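Local coordinates for protein putative phosphomannomutase (Thermus thermophilus, PDB 1TUO) that probably acts as a magnesium-dependent mutase of the phosphohexose mutase family, moving a phosphate group between positions on a sugar, at residues 53-57 with 83-87; 92-96 with 342-346; 101-107 with 117-123; 179-185 with 205-211. One frame throughout, in Å; residues are numbered along the deposited sequence.

The four contacts illustrate how one chain builds several alpha/beta/alpha domains and then packs them against each other. Contacts 1 and 3 lie in the first domain, with centres about 12 Å apart, and are joined through neighbouring strands 50-55 and 102-106: Asp-56 OD1 sits 2.6 Å from Thr-107 OG1. Contact 2, about 11 Å from contact 3 between centres, carries the first domain onto the third, and Glu-345 OE1 meets Lys-121 NZ at 2.9 Å. Contact 4 stands apart in domain II, its centre about 28 Å from that of contact 3. The chain after Thr-107 contains Ser-109, which probably corresponds to the phosphoserine of relatives, so contacts 1 and 3 probably border the active site.

Contact 1: 53-57 with 83-87; sequences VGHDT and KGPVP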
loop_
_atom_site.group_PDB
_atom_site.type_symbol
_atom_site.label_atom_id
_atom_site.label_comp_id
_atom_site.label_asym_id
_atom_site.label_seq_id
_atom_site.Cartn_x
_atom_site.Cartn_y
_atom_site.Cartn_z
ATOM N N VAL A 53 -0.162 -14.018 12.829
ATOM C CA VAL A 53 -1.382 -13.888 12.031
ATOM C C VAL A 53 -2.089 -12.587 12.396
ATOM O O VAL A 53 -2.115 -12.193 13.559
ATOM C CB VAL A 53 -2.352 -15.064 12.304
ATOM C CG1 VAL A 53 -3.646 -14.882 11.494
ATOM C CG2 VAL A 53 -1.688 -16.382 11.929
ATOM N N GLY A 54 -2.658 -11.922 11.399
ATOM C CA GLY A 54 -3.377 -10.690 11.660
ATOM C C GLY A 54 -4.599 -10.618 10.767
ATOM O O GLY A 54 -4.744 -11.426 9.848
ATOM N N HIS A 55 -5.485 -9.660 11.035
ATOM C CA HIS A 55 -6.685 -9.496 10.211
ATOM C C HIS A 55 -7.102 -8.032 10.180
ATOM O O HIS A 55 -6.697 -7.263 11.045
ATOM C CB HIS A 55 -7.825 -10.339 10.780
ATOM C CG HIS A 55 -8.281 -9.903 12.137
ATOM N ND1 HIS A 55 -9.218 -8.908 12.326
ATOM C CD2 HIS A 55 -7.939 -10.338 13.372
ATOM C CE1 HIS A 55 -9.433 -8.752 13.620
ATOM N NE2 HIS A 55 -8.671 -9.609 14.276
ATOM N N ASP A 56 -7.898 -7.644 9.182
ATOM C CA ASP A 56 -8.361 -6.264 9.101
ATOM C C ASP A 56 -9.795 -6.166 9.622
ATOM O O ASP A 56 -10.192 -6.979 10.454
ATOM C CB ASP A 56 -8.227 -5.709 7.675
ATOM C CG ASP A 56 -9.038 -6.471 6.648
ATOM O OD1 ASP A 56 -8.805 -6.223 5.444
ATOM O OD2 ASP A 56 -9.900 -7.297 7.021
ATOM N N THR A 57 -10.561 -5.181 9.158
ATOM C CA THR A 57 -11.931 -5.018 9.653
ATOM C C THR A 57 -12.999 -5.672 8.794
ATOM O O THR A 57 -14.193 -5.509 9.062
ATOM C CB THR A 57 -12.310 -3.530 9.785
ATOM O OG1 THR A 57 -12.381 -2.942 8.479
ATOM C CG2 THR A 57 -11.272 -2.787 10.614
ATOM N N LYS A 83 -3.912 -8.900 18.360
ATOM C CA LYS A 83 -5.172 -8.461 18.943
ATOM C C LYS A 83 -5.908 -7.373 18.171
ATOM O O LYS A 83 -5.364 -6.291 17.914
ATOM C CB LYS A 83 -4.934 -7.976 20.378
ATOM C CG LYS A 83 -6.206 -7.540 21.099
ATOM C CD LYS A 83 -5.900 -7.004 22.489
ATOM C CE LYS A 83 -7.173 -6.577 23.207
ATOM N NZ LYS A 83 -7.900 -5.509 22.461
ATOM N N GLY A 84 -7.158 -7.670 17.825
ATOM C CA GLY A 84 -7.993 -6.723 17.114
ATOM C C GLY A 84 -7.578 -6.474 15.683
ATOM O O GLY A 84 -6.585 -7.030 15.218
ATOM N N PRO A 85 -8.337 -5.649 14.948
ATOM C CA PRO A 85 -7.954 -5.384 13.560
ATOM C C PRO A 85 -6.637 -4.624 13.544
ATOM O O PRO A 85 -6.413 -3.742 14.379
ATOM C CB PRO A 85 -9.111 -4.542 13.033
ATOM C CG PRO A 85 -9.556 -3.779 14.258
ATOM C CD PRO A 85 -9.515 -4.850 15.342
ATOM N N VAL A 86 -5.764 -4.970 12.607
ATOM C CA VAL A 86 -4.475 -4.305 12.513
ATOM C C VAL A 86 -4.086 -3.958 11.079
ATOM O O VAL A 86 -4.514 -4.612 10.126
ATOM C CB VAL A 86 -3.327 -5.197 13.079
ATOM C CG1 VAL A 86 -3.555 -5.499 14.553
ATOM C CG2 VAL A 86 -3.237 -6.491 12.280
ATOM N N PRO A 87 -3.265 -2.915 10.912
ATOM C CA PRO A 87 -2.814 -2.513 9.579
ATOM C C PRO A 87 -1.837 -3.585 9.090
ATOM O O PRO A 87 -1.131 -4.213 9.895
ATOM C CB PRO A 87 -2.066 -1.202 9.832
ATOM C CG PRO A 87 -2.649 -0.685 11.095
ATOM C CD PRO A 87 -2.875 -1.916 11.925
HETATM O O HOH W 1 -5.120 -8.993 13.895
HETATM O O HOH W 2 -7.583 -10.624 16.607
#
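At the end of strand 50-55 in the first alpha/beta/alpha domain, the loop after the neighbouring strand 78-82 separates from it. At Gly-84, which has a positive phi of 70°, the carbonyl is too far for a direct strand bond, 5.1 Å separating Gly-84 O from His-55 N. Water 1 fills the gap, giving a hydrogen bond of 2.8 Å to Gly-84 O and accepting one of 3.0 Å from His-55 N. Pro-85 follows, its CB 3.7 Å from Thr-57 CG2 and its CA 3.4 Å from His-55 O in a CA-H...O contact. Direct pairing resumes at Val-86, whose N donates to His-55 O over 2.9 Å; its CG2 reaches to 4.2 Å from Gly-54 CA. Pro-87 then takes the N-cap position of helix 88-97. ND1 of His-55 donates to Asp-56 O at 2.9 Å, and NE2 of His-55 lies 2.8 Å from water 2, which accepts a weak hydrogen bond of 3.2 Å from Gly-84 N.

Contact 2: 92-96 with 342-346; sequences SFAVR and HLPER
The contact belongs to the interface between the first and third domains of the phosphohexomutase architecture, where helix 88-97 meets the loop between strand 337-339 and helix 348-362. Residues 92-96 are regular helix, with phi/psi near -60/-40. Across from them 342-346 runs extended at Leu-343 (-152/146), turns a corner in an inverse gamma turn centred on Pro-344 (-83/61), with a weak Glu-345 N to Leu-343 O bond of 2.8 Å, and extends again at Glu-345 (-152/159). CA atoms approach to 6.9 Å for Phe-93 with Leu-343 and 7.3 Å for Ser-92 with Glu-345. Leu-343 (m, t) points at the helix, CD1 lying 3.6 Å from Phe-93 N and 3.8 Å from Phe-93 CB. A helix of one alpha/beta/alpha domain thus packs on a loop of another, buried between the two. Arg-96, fully extended through chi3 (t, t, t), lays CD 3.9 Å from Leu-343 CD2; its NH1 comes within 3.1 Å of His-342 O, at an angle too poor for a hydrogen bond. Ser-92 (m) donates from OG to OE1 of Glu-345 (t, p) at 2.7 Å. The same OE1 forms a salt bridge with Lys-121, while Glu-345 OE2 accepts from Arg-346 N at 3.0 Å.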
loop_
_atom_site.group_PDB
_atom_site.type_symbol
_atom_site.label_atom_id
_atom_site.label_comp_id
_atom_site.label_asym_id
_atom_site.label_seq_id
_atom_site.Cartn_x
_atom_site.Cartn_y
_atom_site.Cartn_z
ATOM N N SER A 92 3.338 -7.049 9.337
ATOM C CA SER A 92 4.661 -7.269 8.756
ATOM C C SER A 92 5.747 -6.901 9.764
ATOM O O SER A 92 6.768 -7.582 9.877
ATOM C CB SER A 92 4.823 -6.458 7.469
ATOM O OG SER A 92 3.945 -6.943 6.459
ATOM N N PHE A 93 5.521 -5.831 10.513
ATOM C CA PHE A 93 6.486 -5.421 11.523
ATOM C C PHE A 93 6.598 -6.504 12.597
ATOM O O PHE A 93 7.698 -6.858 13.028
ATOM C CB PHE A 93 6.044 -4.117 12.188
ATOM C CG PHE A 93 6.667 -3.894 13.540
ATOM C CD1 PHE A 93 7.996 -3.495 13.655
ATOM C CD2 PHE A 93 5.936 -4.140 14.697
ATOM C CE1 PHE A 93 8.588 -3.345 14.916
ATOM C CE2 PHE A 93 6.515 -3.995 15.955
ATOM C CZ PHE A 93 7.847 -3.596 16.061
ATOM N N ALA A 94 5.450 -7.021 13.029
ATOM C CA ALA A 94 5.413 -8.046 14.065
ATOM C C ALA A 94 6.214 -9.277 13.658
ATOM O O ALA A 94 6.909 -9.881 14.475
ATOM C CB ALA A 94 3.969 -8.428 14.362
ATOM N N VAL A 95 6.118 -9.653 12.391
ATOM C CA VAL A 95 6.856 -10.813 11.913
ATOM C C VAL A 95 8.356 -10.634 12.138
ATOM O O VAL A 95 9.030 -11.531 12.638
ATOM C CB VAL A 95 6.603 -11.047 10.412
ATOM C CG1 VAL A 95 7.599 -12.062 9.867
ATOM C CG2 VAL A 95 5.175 -11.550 10.208
ATOM N N ARG A 96 8.873 -9.469 11.770
ATOM C CA ARG A 96 10.299 -9.207 11.912
ATOM C C ARG A 96 10.678 -8.992 13.378
ATOM O O ARG A 96 11.692 -9.515 13.857
ATOM C CB ARG A 96 10.675 -7.979 11.078
ATOM C CG ARG A 96 12.150 -7.617 11.099
ATOM C CD ARG A 96 12.386 -6.319 10.340
ATOM N NE ARG A 96 13.710 -5.756 10.588
ATOM C CZ ARG A 96 13.935 -5.009 9.491
ATOM N NH1 ARG A 96 13.164 -4.683 8.468
ATOM N NH2 ARG A 96 15.038 -4.303 9.753
ATOM N N HIS A 342 12.971 0.769 7.161
ATOM C CA HIS A 342 11.850 0.431 8.038
ATOM C C HIS A 342 11.439 -1.033 7.836
ATOM O O HIS A 342 11.751 -1.898 8.655
ATOM C CB HIS A 342 10.679 1.379 7.727
ATOM C CG HIS A 342 9.393 1.036 8.419
ATOM N ND1 HIS A 342 9.299 0.852 9.781
ATOM C CD2 HIS A 342 8.135 0.897 7.934
ATOM C CE1 HIS A 342 8.041 0.613 10.107
ATOM N NE2 HIS A 342 7.313 0.636 9.002
ATOM N N LEU A 343 10.735 -1.295 6.742
ATOM C CA LEU A 343 10.265 -2.637 6.405
ATOM C C LEU A 343 10.151 -2.725 4.887
ATOM O O LEU A 343 9.843 -1.731 4.231
ATOM C CB LEU A 343 8.869 -2.899 6.988
ATOM C CG LEU A 343 8.610 -3.170 8.473
ATOM C CD1 LEU A 343 7.105 -3.158 8.712
ATOM C CD2 LEU A 343 9.200 -4.507 8.882
ATOM N N PRO A 344 10.420 -3.908 4.313
ATOM C CA PRO A 344 10.320 -4.087 2.862
ATOM C C PRO A 344 8.846 -4.352 2.610
ATOM O O PRO A 344 8.464 -5.418 2.117
ATOM C CB PRO A 344 11.187 -5.313 2.610
ATOM C CG PRO A 344 10.958 -6.128 3.853
ATOM C CD PRO A 344 11.041 -5.085 4.949
ATOM N N GLU A 345 8.027 -3.365 2.967
ATOM C CA GLU A 345 6.576 -3.462 2.865
ATOM C C GLU A 345 5.937 -2.084 2.666
ATOM O O GLU A 345 6.542 -1.061 2.980
ATOM C CB GLU A 345 6.051 -4.094 4.166
ATOM C CG GLU A 345 4.540 -4.150 4.308
ATOM C CD GLU A 345 3.919 -5.186 3.402
ATOM O OE1 GLU A 345 3.821 -6.358 3.819
ATOM O OE2 GLU A 345 3.543 -4.827 2.268
ATOM N N ARG A 346 4.719 -2.059 2.132
ATOM C CA ARG A 346 4.006 -0.799 1.943
ATOM C C ARG A 346 3.451 -0.407 3.307
ATOM O O ARG A 346 2.789 -1.214 3.960
ATOM C CB ARG A 346 2.859 -0.991 0.948
ATOM C CG ARG A 346 3.337 -1.259 -0.466
ATOM C CD ARG A 346 2.204 -1.649 -1.405
ATOM N NE ARG A 346 1.710 -2.999 -1.138
ATOM C CZ ARG A 346 1.170 -3.786 -2.062
ATOM N NH1 ARG A 346 1.056 -3.357 -3.311
ATOM N NH2 ARG A 346 0.750 -5.003 -1.741
#

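Contact 3: 101-107 with 117-123; sequences AGGAMLT and GVKFKDA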
loop_
_atom_site.group_PDB
_atom_site.type_symbol
_atom_site.label_atom_id
_atom_site.label_comp_id
_atom_site.label_asym_id
_atom_site.label_seq_id
_atom_site.Cartn_x
_atom_site.Cartn_y
_atom_site.Cartn_z
ATOM N N ALA A 101 9.034 -16.974 11.442
ATOM C CA ALA A 101 9.384 -17.592 10.176
ATOM C C ALA A 101 8.528 -16.982 9.073
ATOM O O ALA A 101 8.863 -17.056 7.895
ATOM C CB ALA A 101 9.154 -19.095 10.252
ATOM N N GLY A 102 7.412 -16.381 9.465
ATOM C CA GLY A 102 6.543 -15.764 8.481
ATOM C C GLY A 102 5.283 -15.216 9.106
ATOM O O GLY A 102 5.102 -15.296 10.317
ATOM N N GLY A 103 4.406 -14.673 8.269
ATOM C CA GLY A 103 3.156 -14.120 8.758
ATOM C C GLY A 103 2.051 -14.280 7.731
ATOM O O GLY A 103 2.315 -14.418 6.536
ATOM N N ALA A 104 0.810 -14.267 8.207
ATOM C CA ALA A 104 -0.346 -14.394 7.334
ATOM C C ALA A 104 -1.303 -13.282 7.711
ATOM O O ALA A 104 -1.611 -13.094 8.881
ATOM C CB ALA A 104 -1.012 -15.746 7.529
ATOM N N MET A 105 -1.767 -12.543 6.718
ATOM C CA MET A 105 -2.690 -11.450 6.986
ATOM C C MET A 105 -4.016 -11.657 6.257
ATOM O O MET A 105 -4.069 -11.841 5.048
ATOM C CB MET A 105 -2.037 -10.148 6.517
ATOM C CG MET A 105 -2.953 -8.936 6.697
ATOM S SD MET A 105 -3.008 -8.370 8.402
ATOM C CE MET A 105 -4.300 -7.133 8.210
ATOM N N LEU A 106 -5.097 -11.627 7.029
ATOM C CA LEU A 106 -6.431 -11.778 6.463
ATOM C C LEU A 106 -6.870 -10.378 6.044
ATOM O O LEU A 106 -7.191 -9.527 6.883
ATOM C CB LEU A 106 -7.405 -12.355 7.500
ATOM C CG LEU A 106 -7.477 -13.884 7.636
ATOM C CD1 LEU A 106 -8.094 -14.479 6.368
ATOM C CD2 LEU A 106 -6.083 -14.466 7.891
ATOM N N THR A 107 -6.850 -10.142 4.738
ATOM C CA THR A 107 -7.235 -8.854 4.194
ATOM C C THR A 107 -7.412 -8.937 2.687
ATOM O O THR A 107 -6.908 -9.859 2.044
ATOM C CB THR A 107 -6.154 -7.775 4.498
ATOM O OG1 THR A 107 -6.624 -6.488 4.085
ATOM C CG2 THR A 107 -4.860 -8.079 3.744
ATOM N N GLY A 117 -9.048 -12.300 1.716
ATOM C CA GLY A 117 -7.971 -13.083 1.158
ATOM C C GLY A 117 -6.920 -13.274 2.212
ATOM O O GLY A 117 -7.068 -12.797 3.335
ATOM N N VAL A 118 -5.874 -14.001 1.853
ATOM C CA VAL A 118 -4.777 -14.228 2.771
ATOM C C VAL A 118 -3.512 -13.768 2.063
ATOM O O VAL A 118 -3.234 -14.178 0.936
ATOM C CB VAL A 118 -4.642 -15.715 3.155
ATOM C CG1 VAL A 118 -3.525 -15.875 4.188
ATOM C CG2 VAL A 118 -5.963 -16.235 3.727
ATOM N N LYS A 119 -2.773 -12.879 2.711
ATOM C CA LYS A 119 -1.528 -12.367 2.154
ATOM C C LYS A 119 -0.391 -12.801 3.077
ATOM O O LYS A 119 -0.380 -12.469 4.266
ATOM C CB LYS A 119 -1.582 -10.846 2.043
ATOM C CG LYS A 119 -2.531 -10.351 0.952
ATOM C CD LYS A 119 -2.303 -8.879 0.655
ATOM C CE LYS A 119 -3.065 -8.431 -0.575
ATOM N NZ LYS A 119 -2.810 -6.994 -0.869
ATOM N N PHE A 120 0.563 -13.531 2.510
ATOM C CA PHE A 120 1.696 -14.069 3.260
ATOM C C PHE A 120 2.922 -13.165 3.245
ATOM O O PHE A 120 3.219 -12.509 2.245
ATOM C CB PHE A 120 2.077 -15.444 2.698
ATOM C CG PHE A 120 0.989 -16.475 2.837
ATOM C CD1 PHE A 120 0.648 -16.976 4.086
ATOM C CD2 PHE A 120 0.299 -16.931 1.717
ATOM C CE1 PHE A 120 -0.370 -17.924 4.232
ATOM C CE2 PHE A 120 -0.728 -17.886 1.854
ATOM C CZ PHE A 120 -1.057 -18.378 3.113
ATOM N N LYS A 121 3.632 -13.159 4.367
ATOM C CA LYS A 121 4.834 -12.348 4.534
ATOM C C LYS A 121 5.971 -13.289 4.911
ATOM O O LYS A 121 5.742 -14.271 5.615
ATOM C CB LYS A 121 4.647 -11.352 5.682
ATOM C CG LYS A 121 3.329 -10.577 5.664
ATOM C CD LYS A 121 3.166 -9.790 4.373
ATOM C CE LYS A 121 1.889 -8.954 4.397
ATOM N NZ LYS A 121 1.734 -8.189 3.137
ATOM N N ASP A 122 7.189 -13.005 4.461
ATOM C CA ASP A 122 8.293 -13.868 4.853
ATOM C C ASP A 122 9.016 -13.264 6.056
ATOM O O ASP A 122 8.596 -12.237 6.590
ATOM C CB ASP A 122 9.248 -14.134 3.673
ATOM C CG ASP A 122 9.958 -12.896 3.177
ATOM O OD1 ASP A 122 10.485 -12.957 2.042
ATOM O OD2 ASP A 122 10.016 -11.877 3.903
ATOM N N ALA A 123 10.096 -13.906 6.485
ATOM C CA ALA A 123 10.842 -13.456 7.659
ATOM C C ALA A 123 11.350 -12.019 7.644
ATOM O O ALA A 123 11.632 -11.453 8.705
ATOM C CB ALA A 123 11.999 -14.402 7.912
#
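Strand 102-106 and the 117-122 part of strand 115-122 run antiparallel, with an angle of 157° between their directions and axes 4.6 Å apart at closest approach. Gly-103 with Lys-121 and Met-105 with Lys-119 are hydrogen-bonded pairs: Gly-103 N reaches Lys-121 O at 3.0 Å and Lys-121 N reaches Gly-103 O at 2.8 Å; Met-105 N to Lys-119 O measures 2.8 Å and Lys-119 N to Met-105 O 2.9 Å. A further bond joins Thr-107 N to Gly-117 O at 3.0 Å. Between them Ala-104 faces Phe-120 and Leu-106 faces Val-118 as non-hydrogen-bonded pairs. At Gly-102 a CB would fall only 3.1 Å from Lys-121 O.

Ala-104, Leu-106, Val-118 and Phe-120 share an apolar face: Ala-104 CB lies 4.0 Å from Phe-120 CE1 and 4.2 Å from Val-118 CG1, and Leu-106 CD1 is 3.8 Å from Val-118 CG2. Helices 29-45 and 61-75 cover it. Met-105, Lys-119 and Lys-121 occupy the other face, where Lys-121 packs against helix 88-97 and forms a salt bridge with Glu-345. Thr-107 OG1 hydrogen-bonds to Asp-56 and to Ser-109 N, at the start of the connection. The whole is a beta hairpin within the mixed sheet of the first domain, its connecting loop probably corresponding to the segment that carries the phosphoserine in relatives.

Contact 4: 179-185 with 205-211; sequences VLYHDSM and PVRPIRE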
loop_
_atom_site.group_PDB
_atom_site.type_symbol
_atom_site.label_atom_id
_atom_site.label_comp_id
_atom_site.label_asym_id
_atom_site.label_seq_id
_atom_site.Cartn_x
_atom_site.Cartn_y
_atom_site.Cartn_z
ATOM N N VAL A 179 -3.663 21.034 11.305
ATOM C CA VAL A 179 -4.435 19.936 11.859
ATOM C C VAL A 179 -4.381 18.805 10.844
ATOM O O VAL A 179 -4.422 19.048 9.639
ATOM C CB VAL A 179 -5.910 20.331 12.078
ATOM C CG1 VAL A 179 -6.490 20.892 10.799
ATOM C CG2 VAL A 179 -6.714 19.122 12.518
ATOM N N LEU A 180 -4.264 17.576 11.329
ATOM C CA LEU A 180 -4.231 16.435 10.431
ATOM C C LEU A 180 -5.560 15.694 10.504
ATOM O O LEU A 180 -5.991 15.274 11.577
ATOM C CB LEU A 180 -3.090 15.481 10.802
ATOM C CG LEU A 180 -2.975 14.216 9.937
ATOM C CD1 LEU A 180 -2.666 14.592 8.497
ATOM C CD2 LEU A 180 -1.887 13.308 10.487
ATOM N N TYR A 181 -6.222 15.568 9.362
ATOM C CA TYR A 181 -7.475 14.837 9.305
ATOM C C TYR A 181 -7.089 13.434 8.871
ATOM O O TYR A 181 -6.266 13.267 7.963
ATOM C CB TYR A 181 -8.431 15.454 8.278
ATOM C CG TYR A 181 -9.007 16.787 8.700
ATOM C CD1 TYR A 181 -8.282 17.965 8.540
ATOM C CD2 TYR A 181 -10.273 16.864 9.276
ATOM C CE1 TYR A 181 -8.808 19.195 8.945
ATOM C CE2 TYR A 181 -10.810 18.086 9.686
ATOM C CZ TYR A 181 -10.071 19.247 9.516
ATOM O OH TYR A 181 -10.602 20.460 9.911
ATOM N N HIS A 182 -7.649 12.433 9.544
ATOM C CA HIS A 182 -7.362 11.048 9.204
ATOM C C HIS A 182 -8.645 10.290 8.928
ATOM O O HIS A 182 -9.394 9.954 9.848
ATOM C CB HIS A 182 -6.613 10.333 10.330
ATOM C CG HIS A 182 -6.317 8.894 10.029
ATOM N ND1 HIS A 182 -5.970 7.982 11.002
ATOM C CD2 HIS A 182 -6.316 8.213 8.857
ATOM C CE1 HIS A 182 -5.769 6.801 10.443
ATOM N NE2 HIS A 182 -5.971 6.914 9.142
ATOM N N ASP A 183 -8.877 10.032 7.647
ATOM C CA ASP A 183 -10.029 9.281 7.176
ATOM C C ASP A 183 -9.545 7.832 7.152
ATOM O O ASP A 183 -8.675 7.481 6.353
ATOM C CB ASP A 183 -10.382 9.764 5.769
ATOM C CG ASP A 183 -11.529 9.005 5.144
ATOM O OD1 ASP A 183 -11.872 9.356 3.996
ATOM O OD2 ASP A 183 -12.086 8.076 5.776
ATOM N N SER A 184 -10.079 7.013 8.056
ATOM C CA SER A 184 -9.698 5.604 8.139
ATOM C C SER A 184 -10.536 4.729 7.215
ATOM O O SER A 184 -10.233 3.550 7.024
ATOM C CB SER A 184 -9.831 5.106 9.583
ATOM O OG SER A 184 -8.832 5.678 10.408
ATOM N N MET A 185 -11.580 5.320 6.640
ATOM C CA MET A 185 -12.481 4.630 5.717
ATOM C C MET A 185 -13.126 3.385 6.326
ATOM O O MET A 185 -13.575 2.499 5.601
ATOM C CB MET A 185 -11.733 4.249 4.426
ATOM C CG MET A 185 -11.032 5.419 3.736
ATOM S SD MET A 185 -10.320 5.006 2.119
ATOM C CE MET A 185 -11.745 5.337 1.025
ATOM N N PRO A 205 -2.766 17.912 16.691
ATOM C CA PRO A 205 -4.173 17.508 16.642
ATOM C C PRO A 205 -4.554 16.655 15.434
ATOM O O PRO A 205 -4.234 16.991 14.298
ATOM C CB PRO A 205 -4.910 18.846 16.666
ATOM C CG PRO A 205 -3.974 19.744 15.922
ATOM C CD PRO A 205 -2.631 19.368 16.506
ATOM N N VAL A 206 -5.236 15.546 15.693
ATOM C CA VAL A 206 -5.689 14.665 14.629
ATOM C C VAL A 206 -7.196 14.550 14.721
ATOM O O VAL A 206 -7.735 14.115 15.743
ATOM C CB VAL A 206 -5.062 13.255 14.737
ATOM C CG1 VAL A 206 -5.763 12.293 13.781
ATOM C CG2 VAL A 206 -3.580 13.324 14.402
ATOM N N ARG A 207 -7.877 14.971 13.661
ATOM C CA ARG A 207 -9.325 14.904 13.620
ATOM C C ARG A 207 -9.711 13.712 12.757
ATOM O O ARG A 207 -9.452 13.688 11.558
ATOM C CB ARG A 207 -9.892 16.212 13.064
ATOM C CG ARG A 207 -9.584 17.402 13.969
ATOM C CD ARG A 207 -10.106 18.713 13.406
ATOM N NE ARG A 207 -9.753 19.851 14.258
ATOM C CZ ARG A 207 -10.020 21.119 13.958
ATOM N NH1 ARG A 207 -10.648 21.415 12.827
ATOM N NH2 ARG A 207 -9.647 22.094 14.780
ATOM N N PRO A 208 -10.336 12.702 13.373
ATOM C CA PRO A 208 -10.766 11.478 12.697
ATOM C C PRO A 208 -11.982 11.623 11.797
ATOM O O PRO A 208 -12.884 12.425 12.053
ATOM C CB PRO A 208 -11.040 10.537 13.859
ATOM C CG PRO A 208 -11.679 11.466 14.844
ATOM C CD PRO A 208 -10.756 12.686 14.787
ATOM N N ILE A 209 -11.980 10.824 10.737
ATOM C CA ILE A 209 -13.066 10.762 9.771
ATOM C C ILE A 209 -13.269 9.269 9.517
ATOM O O ILE A 209 -12.304 8.547 9.247
ATOM C CB ILE A 209 -12.699 11.472 8.449
ATOM C CG1 ILE A 209 -12.711 12.990 8.654
ATOM C CG2 ILE A 209 -13.676 11.082 7.356
ATOM C CD1 ILE A 209 -12.293 13.785 7.429
ATOM N N ARG A 210 -14.512 8.809 9.628
ATOM C CA ARG A 210 -14.837 7.398 9.421
ATOM C C ARG A 210 -13.896 6.478 10.209
ATOM O O ARG A 210 -13.390 5.476 9.691
ATOM C CB ARG A 210 -14.804 7.073 7.921
ATOM C CG ARG A 210 -15.904 7.798 7.145
ATOM C CD ARG A 210 -16.069 7.339 5.696
ATOM N NE ARG A 210 -14.942 7.707 4.841
ATOM C CZ ARG A 210 -15.018 7.811 3.518
ATOM N NH1 ARG A 210 -16.169 7.572 2.895
ATOM N NH2 ARG A 210 -13.954 8.164 2.813
ATOM N N GLU A 211 -13.681 6.816 11.478
ATOM C CA GLU A 211 -12.788 6.041 12.330
ATOM C C GLU A 211 -13.367 4.729 12.829
ATOM O O GLU A 211 -12.626 3.796 13.124
ATOM C CB GLU A 211 -12.338 6.879 13.531
ATOM C CG GLU A 211 -13.470 7.528 14.307
ATOM C CD GLU A 211 -12.984 8.215 15.573
ATOM O OE1 GLU A 211 -13.700 9.110 16.074
ATOM O OE2 GLU A 211 -11.893 7.853 16.069
#
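Tyr-181 lies over the neighbouring strand, its CD2 4.1 Å from Ile-209 CD1 and its ring beside the arm of Arg-207. The phenol OH accepts a weak hydrogen bond from Arg-207 NH1 at 3.1 Å and also bonds Glu-239. Val-179 CG2 lies over one face of the same guanidinium, 3.5 Å from Arg-207 CD. Beneath these side chains the backbones run parallel, 24° apart: Leu-180 N to Pro-205 O is 3.0 Å, Arg-207 N to Leu-180 O 2.8 Å, His-182 N to Arg-207 O 3.0 Å and Ile-209 N to His-182 O 2.9 Å. This is the beta-alpha-beta unit of domain II, in which helix 192-199 links the strands. Just past strand 180-183, Ser-184 N still bonds Ile-209 O at 3.0 Å. Asp-183 and Arg-210 form a two-pronged salt bridge, OD1 to NH2 at 2.7 Å and OD2 to NE at 3.0 Å; OD1 is also hydrogen-bonded to Thr-232, and Asp-183 OD2 accepts from Met-185 N at 2.9 Å in an Asx turn.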